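Local coordinates for protein 3-oxoadipate enol-lactonase (Burkholderia xenovorans, PDB 2XUA) that probably hydrolyses the enol-lactone of 3-oxoadipate in catechol breakdown, as an enzyme of the alpha/beta hydrolase fold, at residues 30-35 / 56-61; 208-213 / 234-239; 94-99 / 118-123. One frame throughout, in Å; residues are numbered along the deposited sequence.

Contact 1. Residues 30-35 / 56-61; sequences VLSNSL and LRYDTR. With SHF (laevulinic acid), chain C.
Ser32 and Tyr58 meet tip to tip. Ser32 OG and Tyr58 OH are 2.7 Å apart in a hydrogen bond whose donor is not fixed. The Tyr58 ring reaches back to strand 28-32 because its CG sits between the backbone N and the carbonyl carbon (chi1 72°). On the way its CE2 passes Leu31 O and Val30 CG1. A water lies over the centre of one face of this ring. That water accepts from Asn33 N, donates to Tyr58 O and bonds to Thr60 OG1. A second water joins Ser32 OG, at 2.7 Å, to Asn33 O and Thr60 OG1.

Further back the strands are in direct parallel pairing. Leu31 N donates to Leu56 O at 2.9 Å. Val30 and Leu56 lie side by side, with Val30 CG2 4.0 Å from Leu56 CD2. Leu31 CD1 packs at 3.9 Å on Arg57 CG. One step on, the strands part, and a water accepts from Tyr58 N and donates to Leu31 O.

Outside the pair, Asp59 is held by the backbone N atoms of Leu39 and His65. Arg57 forms salt bridges with Asp19 and with Asp176 of the second subunit. Strand 28-32, helix 43-52 and strand 54-58 form a beta-alpha-beta unit of the hydrolase fold. Beyond it, Ser34 and Leu35 line the laevulinic acid pocket.

The gap between the diverging strand ends is bridged by water among buried residues, and Thr60 OG1 gathers several of these bonds. Leu31 O, Tyr58 N, Asn33 N, Tyr58 O and Asn33 O find water partners in place of direct strand pairing.

Contact 2. Residues 208-213 / 234-239; sequences PALVIS and GARYVE
The guanidinium of Arg236 has Leu210 CD1 over one face, 4.3 Å from Arg236 CZ. The Tyr237 ring is approached at its edge, near the ring plane, by Ser213 OG, which is 3.4 Å from Tyr237 CE1. Glu239 OE1 also lies at the edge of this ring, in its plane. It accepts a short hydrogen bond from Tyr237 OH, 2.5 Å long. The bond reaches the anti side of the carboxylate, 27° out of its plane. Tyr237 CG is anti to the backbone N (chi1 174°), and the ring runs forward along the strand past Val211. There Val211 CG1 touches Tyr237 CD1 at 4.0 Å.

On the face with Leu210 and Arg236, Leu210 CD1 also meets Val238 CG2 at 3.8 Å, the two side chains crossing at a slant. Between the faces runs regular parallel pairing. Val211 is bonded through N to Arg236 O and through O to Val238 N. Ser213 N then bonds Val238 O. At the start of the pair, Arg236 N meets Ala209 O from above the carbonyl plane. A water donates to the same Ala209 O, at 2.7 Å, and to Gly234 O, so this carbonyl is gripped twice.

The two strands and helix 222-231 make a beta-alpha-beta unit at one end of the sheet. Helix 222-231 covers the face of Val211 and Tyr237, through Leu228, Pro222 and Arg226. Helix 251-263 covers the other, where Phe261 meets Leu210 and Arg236, and Arg236 forms a salt bridge with Glu264. Strand 117-123 pairs with the far side of strand 209-214.

Contact 3. Residues 94-99 / 118-123; sequences ANFCGL and ERVALC
Cys97 and Cys123 bring their sulfurs together by different first torsions. Cys97 SG is anti to the backbone N (chi1 177°), whereas Cys123 SG is anti to the carbonyl carbon (chi1 -57°). The SG atoms of Cys97 and Cys123 come to 3.9 Å, packing without a disulfide. Ala121 CB lies equally close to Cys97 SG, at 3.9 Å. On the other face, Phe96 and Val120 lie side by side, and Phe96 CB is 4.0 Å from Val120 CG2.

The strands are close to parallel, 4° apart. Phe96 is bonded through N to Arg119 O and through O to Ala121 N, the latter at 2.7 Å. Gly98 continues the pattern, with N to Ala121 O and O to Cys123 N. The bond from Gly98 N to Ala121 O, at 3.2 Å, is the longest of the five. At the other end Glu118 N reaches Ala94 O from well above the carbonyl plane, where the backbone turns a corner at Glu118.

Strand 94-99, helix 101-112 and strand 117-123 form a beta-alpha-beta unit of the alpha/beta hydrolase core. Strand 94-99 leads into a GxSxG sequence that begins at Gly98 and is consistent with a nucleophile elbow at Ser100. Gly98 has no side chain on the face where the Phe96 ring lies.

Thr105 and Leu109 of helix 101-112 pack on Phe96. Phe254 of helix 251-263 covers Cys97 and Cys123 on the opposite face. Asn95 lies alongside Glu118 and Arg119 at the strand starts. There the charged ends lead outward, Glu118 to a salt bridge with Arg93 and Arg119 to one with Glu264.

In the fold
All three contacts lie in one sheet, and each pairs the strands of a beta-alpha-beta unit. Contact 3 is the middle one. Contact 1 joins it through neighbouring strands 28-32 and 94-99, where Val30 N lies 2.8 Å from Asn95 O. Contact 2 joins its other side, with Leu210 O 2.7 Å from Leu122 N. Contacts 1 and 2 do not touch, and their centres are 20 Å apart. Contact 1 reaches the laevulinic acid pocket directly. In contact 3 the Leu99 side chain is about 7 Å from the ligand and touches residues of a probable Ser100-His244-Asp217 triad. In contact 2 the Ser213 side chain is about 14 Å from the laevulinic acid. It lies near the triad without touching it.

Contact 1. Residues 30-35 / 56-61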
loop_
_atom_site.group_PDB
_atom_site.type_symbol
_atom_site.label_atom_id
_atom_site.label_comp_id
_atom_site.label_asym_id
_atom_site.label_seq_id
_atom_site.Cartn_x
_atom_site.Cartn_y
_atom_site.Cartn_z
ATOM N N VAL B 30 -7.443 5.629 -17.036
ATOM C CA VAL B 30 -6.560 4.512 -16.634
ATOM C C VAL B 30 -5.291 5.177 -16.158
ATOM O O VAL B 30 -4.807 6.094 -16.797
ATOM C CB VAL B 30 -6.211 3.616 -17.854
ATOM C CG1 VAL B 30 -5.122 2.545 -17.504
ATOM C CG2 VAL B 30 -7.497 2.961 -18.418
ATOM N N LEU B 31 -4.772 4.744 -15.019
ATOM C CA LEU B 31 -3.533 5.371 -14.487
ATOM C C LEU B 31 -2.452 4.308 -14.707
ATOM O O LEU B 31 -2.728 3.127 -14.478
ATOM C CB LEU B 31 -3.742 5.609 -12.976
ATOM C CG LEU B 31 -4.880 6.604 -12.699
ATOM C CD1 LEU B 31 -4.993 6.972 -11.163
ATOM C CD2 LEU B 31 -4.675 7.886 -13.543
ATOM N N SER B 32 -1.211 4.702 -14.991
ATOM C CA SER B 32 -0.168 3.700 -15.130
ATOM C C SER B 32 1.077 4.090 -14.358
ATOM O O SER B 32 1.487 5.236 -14.389
ATOM C CB SER B 32 0.101 3.480 -16.638
ATOM O OG SER B 32 1.010 2.384 -16.757
ATOM N N ASN B 33 1.611 3.154 -13.574
ATOM C CA ASN B 33 2.535 3.435 -12.468
ATOM C C ASN B 33 4.008 3.577 -12.970
ATOM O O ASN B 33 4.372 3.207 -14.093
ATOM C CB ASN B 33 2.607 2.256 -11.477
ATOM C CG ASN B 33 1.250 1.773 -10.970
ATOM O OD1 ASN B 33 1.130 0.652 -10.461
ATOM N ND2 ASN B 33 0.233 2.573 -11.135
ATOM N N SER B 34 4.825 4.122 -12.092
ATOM C CA SER B 34 6.294 4.172 -12.279
ATOM C C SER B 34 6.934 2.826 -11.993
ATOM O O SER B 34 6.421 2.021 -11.168
ATOM C CB SER B 34 6.847 5.167 -11.244
ATOM O OG SER B 34 8.184 5.563 -11.647
ATOM N N LEU B 35 8.109 2.582 -12.599
ATOM C CA LEU B 35 8.953 1.467 -12.166
ATOM C C LEU B 35 9.190 1.417 -10.645
ATOM O O LEU B 35 9.581 2.403 -10.053
ATOM C CB LEU B 35 10.305 1.522 -12.917
ATOM C CG LEU B 35 11.308 0.434 -12.667
ATOM C CD1 LEU B 35 10.773 -0.882 -13.202
ATOM C CD2 LEU B 35 12.594 0.866 -13.358
ATOM N N LEU B 56 -9.513 3.283 -13.344
ATOM C CA LEU B 56 -8.823 2.031 -13.340
ATOM C C LEU B 56 -7.352 2.195 -13.013
ATOM O O LEU B 56 -6.628 2.970 -13.704
ATOM C CB LEU B 56 -8.953 1.390 -14.741
ATOM C CG LEU B 56 -8.234 0.091 -15.002
ATOM C CD1 LEU B 56 -8.735 -0.989 -13.974
ATOM C CD2 LEU B 56 -8.469 -0.395 -16.478
ATOM N N ARG B 57 -6.909 1.469 -11.987
ATOM C CA ARG B 57 -5.476 1.349 -11.667
ATOM C C ARG B 57 -5.071 -0.101 -11.785
ATOM O O ARG B 57 -5.928 -1.011 -11.644
ATOM C CB ARG B 57 -5.228 1.784 -10.217
ATOM C CG ARG B 57 -5.336 3.283 -10.048
ATOM C CD ARG B 57 -5.098 3.578 -8.536
ATOM N NE ARG B 57 -6.321 3.301 -7.780
ATOM C CZ ARG B 57 -6.387 3.102 -6.438
ATOM N NH1 ARG B 57 -5.302 3.072 -5.698
ATOM N NH2 ARG B 57 -7.557 2.948 -5.819
ATOM N N TYR B 58 -3.775 -0.358 -11.970
ATOM C CA TYR B 58 -3.338 -1.722 -12.071
ATOM C C TYR B 58 -1.864 -1.792 -11.678
ATOM O O TYR B 58 -1.164 -0.780 -11.669
ATOM C CB TYR B 58 -3.598 -2.261 -13.517
ATOM C CG TYR B 58 -2.675 -1.678 -14.548
ATOM C CD1 TYR B 58 -1.572 -2.410 -15.033
ATOM C CD2 TYR B 58 -2.907 -0.423 -15.081
ATOM C CE1 TYR B 58 -0.677 -1.837 -15.984
ATOM C CE2 TYR B 58 -2.037 0.149 -16.025
ATOM C CZ TYR B 58 -0.921 -0.562 -16.441
ATOM O OH TYR B 58 -0.090 -0.006 -17.368
ATOM N N ASP B 59 -1.428 -2.981 -11.306
ATOM C CA ASP B 59 -0.011 -3.242 -11.080
ATOM C C ASP B 59 0.591 -3.690 -12.402
ATOM O O ASP B 59 0.221 -4.737 -12.968
ATOM C CB ASP B 59 0.181 -4.281 -9.980
ATOM C CG ASP B 59 -0.074 -3.693 -8.579
ATOM O OD1 ASP B 59 -0.169 -2.482 -8.474
ATOM O OD2 ASP B 59 -0.169 -4.412 -7.570
ATOM N N THR B 60 1.538 -2.897 -12.880
ATOM C CA THR B 60 2.254 -3.253 -14.125
ATOM C C THR B 60 2.862 -4.652 -13.975
ATOM O O THR B 60 3.225 -5.070 -12.886
ATOM C CB THR B 60 3.363 -2.197 -14.348
ATOM O OG1 THR B 60 2.771 -0.891 -14.455
ATOM C CG2 THR B 60 4.183 -2.492 -15.671
ATOM N N ARG B 61 2.997 -5.409 -15.056
ATOM C CA ARG B 61 3.646 -6.721 -14.929
ATOM C C ARG B 61 5.001 -6.573 -14.207
ATOM O O ARG B 61 5.692 -5.569 -14.336
ATOM C CB ARG B 61 3.880 -7.366 -16.322
ATOM C CG ARG B 61 4.625 -6.490 -17.278
ATOM C CD ARG B 61 5.128 -7.428 -18.471
ATOM N NE ARG B 61 3.973 -7.899 -19.258
ATOM C CZ ARG B 61 3.949 -8.986 -20.033
ATOM N NH1 ARG B 61 5.029 -9.759 -20.157
ATOM N NH2 ARG B 61 2.845 -9.279 -20.719
HETATM C C4 SHF C . 12.710 3.534 -10.897
HETATM C C5 SHF C . 11.295 4.122 -10.978
HETATM C C3 SHF C . 13.865 4.202 -11.661
HETATM C C2 SHF C . 13.746 5.701 -12.040
HETATM C C1 SHF C . 15.164 6.382 -12.247
HETATM O O4 SHF C . 12.929 2.543 -10.175
HETATM O O1 SHF C . 15.575 7.002 -11.248
HETATM O OH1 SHF C . 15.769 6.369 -13.372
HETATM O O HOH W 1 -2.377 2.219 -11.788
HETATM O O HOH W 2 3.352 1.322 -15.882
HETATM O O HOH W 3 0.449 0.513 -13.616
HETATM O O HOH W 4 5.348 0.049 -12.890
#

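Contact 2. Residues 208-213 / 234-239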
loop_
_atom_site.group_PDB
_atom_site.type_symbol
_atom_site.label_atom_id
_atom_site.label_comp_id
_atom_site.label_asym_id
_atom_site.label_seq_id
_atom_site.Cartn_x
_atom_site.Cartn_y
_atom_site.Cartn_z
ATOM N N PRO B 208 -5.555 15.204 -27.527
ATOM C CA PRO B 208 -5.069 16.229 -26.650
ATOM C C PRO B 208 -4.105 15.654 -25.588
ATOM O O PRO B 208 -4.403 14.626 -24.974
ATOM C CB PRO B 208 -6.352 16.733 -25.996
ATOM C CG PRO B 208 -7.414 16.347 -26.930
ATOM C CD PRO B 208 -7.027 15.074 -27.407
ATOM N N ALA B 209 -2.950 16.291 -25.410
ATOM C CA ALA B 209 -1.960 15.816 -24.452
ATOM C C ALA B 209 -1.586 16.905 -23.455
ATOM O O ALA B 209 -1.658 18.123 -23.745
ATOM C CB ALA B 209 -0.717 15.205 -25.138
ATOM N N LEU B 210 -1.306 16.460 -22.226
ATOM C CA LEU B 210 -0.728 17.302 -21.181
ATOM C C LEU B 210 0.618 16.668 -20.796
ATOM O O LEU B 210 0.720 15.460 -20.585
ATOM C CB LEU B 210 -1.646 17.345 -19.951
ATOM C CG LEU B 210 -1.022 17.784 -18.630
ATOM C CD1 LEU B 210 -0.686 19.325 -18.712
ATOM C CD2 LEU B 210 -1.946 17.510 -17.427
ATOM N N VAL B 211 1.658 17.464 -20.694
ATOM C CA VAL B 211 2.932 16.901 -20.218
ATOM C C VAL B 211 3.223 17.567 -18.885
ATOM O O VAL B 211 3.214 18.753 -18.826
ATOM C CB VAL B 211 4.108 17.108 -21.193
ATOM C CG1 VAL B 211 5.465 16.572 -20.553
ATOM C CG2 VAL B 211 3.856 16.442 -22.506
ATOM N N ILE B 212 3.413 16.783 -17.813
ATOM C CA ILE B 212 3.766 17.309 -16.508
ATOM C C ILE B 212 5.214 16.861 -16.262
ATOM O O ILE B 212 5.552 15.699 -16.496
ATOM C CB ILE B 212 2.836 16.770 -15.363
ATOM C CG1 ILE B 212 1.471 17.441 -15.402
ATOM C CG2 ILE B 212 3.402 17.051 -14.002
ATOM C CD1 ILE B 212 0.455 16.798 -14.478
ATOM N N SER B 213 6.058 17.779 -15.819
ATOM C CA SER B 213 7.452 17.467 -15.509
ATOM C C SER B 213 7.795 18.120 -14.121
ATOM O O SER B 213 7.125 19.078 -13.695
ATOM C CB SER B 213 8.400 17.949 -16.606
ATOM O OG SER B 213 8.230 17.261 -17.828
ATOM N N GLY B 234 -0.595 20.525 -30.442
ATOM C CA GLY B 234 -1.515 21.014 -29.416
ATOM C C GLY B 234 -1.273 20.551 -27.964
ATOM O O GLY B 234 -2.048 20.921 -27.077
ATOM N N ALA B 235 -0.212 19.776 -27.706
ATOM C CA ALA B 235 0.125 19.328 -26.330
ATOM C C ALA B 235 0.372 20.523 -25.438
ATOM O O ALA B 235 0.720 21.592 -25.920
ATOM C CB ALA B 235 1.357 18.429 -26.358
ATOM N N ARG B 236 0.184 20.387 -24.145
ATOM C CA ARG B 236 0.504 21.494 -23.277
ATOM C C ARG B 236 1.492 21.042 -22.206
ATOM O O ARG B 236 1.488 19.873 -21.856
ATOM C CB ARG B 236 -0.727 22.025 -22.630
ATOM C CG ARG B 236 -0.431 23.366 -21.936
ATOM C CD ARG B 236 -1.098 23.550 -20.613
ATOM N NE ARG B 236 -2.411 22.917 -20.545
ATOM C CZ ARG B 236 -3.118 22.860 -19.425
ATOM N NH1 ARG B 236 -2.655 23.422 -18.322
ATOM N NH2 ARG B 236 -4.297 22.277 -19.423
ATOM N N TYR B 237 2.330 21.950 -21.704
ATOM C CA TYR B 237 3.431 21.595 -20.774
ATOM C C TYR B 237 3.200 22.282 -19.411
ATOM O O TYR B 237 2.888 23.430 -19.371
ATOM C CB TYR B 237 4.829 21.941 -21.368
ATOM C CG TYR B 237 5.951 21.727 -20.371
ATOM C CD1 TYR B 237 6.531 20.450 -20.179
ATOM C CD2 TYR B 237 6.412 22.789 -19.592
ATOM C CE1 TYR B 237 7.552 20.251 -19.239
ATOM C CE2 TYR B 237 7.431 22.620 -18.669
ATOM C CZ TYR B 237 7.992 21.356 -18.473
ATOM O OH TYR B 237 9.001 21.236 -17.538
ATOM N N VAL B 238 3.324 21.551 -18.316
ATOM C CA VAL B 238 3.189 22.135 -16.966
ATOM C C VAL B 238 4.304 21.562 -16.086
ATOM O O VAL B 238 4.553 20.361 -16.065
ATOM C CB VAL B 238 1.802 21.806 -16.267
ATOM C CG1 VAL B 238 1.784 22.314 -14.858
ATOM C CG2 VAL B 238 0.613 22.448 -16.980
ATOM N N GLU B 239 4.972 22.432 -15.346
ATOM C CA GLU B 239 6.120 22.041 -14.587
ATOM C C GLU B 239 5.799 22.296 -13.122
ATOM O O GLU B 239 5.334 23.361 -12.761
ATOM C CB GLU B 239 7.384 22.810 -15.059
ATOM C CG GLU B 239 8.625 22.413 -14.326
ATOM C CD GLU B 239 9.877 23.066 -14.918
ATOM O OE1 GLU B 239 9.985 23.118 -16.145
ATOM O OE2 GLU B 239 10.724 23.534 -14.147
HETATM O O HOH W 5 -3.324 19.699 -25.197
#

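Contact 3. Residues 94-99 / 118-123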
loop_
_atom_site.group_PDB
_atom_site.type_symbol
_atom_site.label_atom_id
_atom_site.label_comp_id
_atom_site.label_asym_id
_atom_site.label_seq_id
_atom_site.Cartn_x
_atom_site.Cartn_y
_atom_site.Cartn_z
ATOM N N ALA B 94 -10.471 5.466 -23.120
ATOM C CA ALA B 94 -10.193 6.049 -21.804
ATOM C C ALA B 94 -9.198 7.178 -21.898
ATOM O O ALA B 94 -8.326 7.208 -22.792
ATOM C CB ALA B 94 -9.650 4.945 -20.847
ATOM N N ASN B 95 -9.328 8.111 -20.971
ATOM C CA ASN B 95 -8.253 8.992 -20.615
ATOM C C ASN B 95 -7.133 8.164 -19.990
ATOM O O ASN B 95 -7.340 7.051 -19.479
ATOM C CB ASN B 95 -8.755 10.109 -19.675
ATOM C CG ASN B 95 -9.897 10.885 -20.278
ATOM O OD1 ASN B 95 -11.078 10.561 -20.078
ATOM N ND2 ASN B 95 -9.555 11.871 -21.089
ATOM N N PHE B 96 -5.921 8.682 -20.066
ATOM C CA PHE B 96 -4.780 7.922 -19.623
ATOM C C PHE B 96 -3.840 8.900 -18.983
ATOM O O PHE B 96 -3.567 9.980 -19.531
ATOM C CB PHE B 96 -4.095 7.199 -20.798
ATOM C CG PHE B 96 -2.983 6.253 -20.373
ATOM C CD1 PHE B 96 -3.237 4.912 -20.167
ATOM C CD2 PHE B 96 -1.664 6.733 -20.189
ATOM C CE1 PHE B 96 -2.185 4.041 -19.776
ATOM C CE2 PHE B 96 -0.642 5.876 -19.751
ATOM C CZ PHE B 96 -0.877 4.568 -19.593
ATOM N N CYS B 97 -3.341 8.504 -17.811
ATOM C CA CYS B 97 -2.382 9.316 -17.038
ATOM C C CYS B 97 -1.362 8.348 -16.513
ATOM O O CYS B 97 -1.673 7.454 -15.702
ATOM C CB CYS B 97 -3.077 10.036 -15.860
ATOM S SG CYS B 97 -1.969 11.012 -14.772
ATOM N N GLY B 98 -0.132 8.539 -16.949
ATOM C CA GLY B 98 0.949 7.609 -16.609
ATOM C C GLY B 98 2.124 8.411 -16.147
ATOM O O GLY B 98 2.320 9.537 -16.617
ATOM N N LEU B 99 2.844 7.850 -15.183
ATOM C CA LEU B 99 3.981 8.513 -14.608
ATOM C C LEU B 99 5.234 7.691 -14.904
ATOM O O LEU B 99 5.256 6.519 -14.668
ATOM C CB LEU B 99 3.819 8.731 -13.101
ATOM C CG LEU B 99 4.816 9.736 -12.475
ATOM C CD1 LEU B 99 4.163 10.594 -11.387
ATOM C CD2 LEU B 99 6.068 9.092 -11.952
ATOM N N GLU B 118 -8.705 8.882 -25.060
ATOM C CA GLU B 118 -9.352 10.186 -25.199
ATOM C C GLU B 118 -8.340 11.310 -25.087
ATOM O O GLU B 118 -8.136 12.043 -26.029
ATOM C CB GLU B 118 -10.535 10.351 -24.236
ATOM C CG GLU B 118 -11.084 11.742 -24.074
ATOM C CD GLU B 118 -12.413 11.946 -24.756
ATOM O OE1 GLU B 118 -13.381 11.218 -24.394
ATOM O OE2 GLU B 118 -12.508 12.861 -25.622
ATOM N N ARG B 119 -7.751 11.473 -23.905
ATOM C CA ARG B 119 -6.789 12.543 -23.594
ATOM C C ARG B 119 -5.668 11.872 -22.784
ATOM O O ARG B 119 -5.871 10.797 -22.111
ATOM C CB ARG B 119 -7.418 13.738 -22.839
ATOM C CG ARG B 119 -8.420 14.579 -23.602
ATOM C CD ARG B 119 -8.655 15.967 -22.979
ATOM N NE ARG B 119 -9.228 16.872 -23.993
ATOM C CZ ARG B 119 -9.053 18.206 -24.080
ATOM N NH1 ARG B 119 -8.341 18.880 -23.169
ATOM N NH2 ARG B 119 -9.621 18.881 -25.094
ATOM N N VAL B 120 -4.441 12.391 -22.929
ATOM C CA VAL B 120 -3.340 11.680 -22.306
ATOM C C VAL B 120 -2.617 12.666 -21.396
ATOM O O VAL B 120 -2.466 13.796 -21.793
ATOM C CB VAL B 120 -2.464 10.998 -23.390
ATOM C CG1 VAL B 120 -1.452 11.964 -23.986
ATOM C CG2 VAL B 120 -1.821 9.737 -22.890
ATOM N N ALA B 121 -2.274 12.295 -20.147
ATOM C CA ALA B 121 -1.450 13.127 -19.277
ATOM C C ALA B 121 -0.121 12.349 -19.120
ATOM O O ALA B 121 -0.114 11.223 -18.608
ATOM C CB ALA B 121 -2.113 13.352 -17.880
ATOM N N LEU B 122 0.998 12.943 -19.534
ATOM C CA LEU B 122 2.223 12.175 -19.601
ATOM C C LEU B 122 3.179 12.782 -18.558
ATOM O O LEU B 122 3.726 13.875 -18.744
ATOM C CB LEU B 122 2.807 12.240 -21.016
ATOM C CG LEU B 122 1.847 11.773 -22.125
ATOM C CD1 LEU B 122 2.359 12.321 -23.481
ATOM C CD2 LEU B 122 1.837 10.266 -22.188
ATOM N N CYS B 123 3.348 12.072 -17.454
ATOM C CA CYS B 123 3.869 12.710 -16.238
ATOM C C CYS B 123 5.263 12.182 -15.858
ATOM O O CYS B 123 5.519 10.984 -15.901
ATOM C CB CYS B 123 2.897 12.485 -15.092
ATOM S SG CYS B 123 1.212 13.123 -15.487
#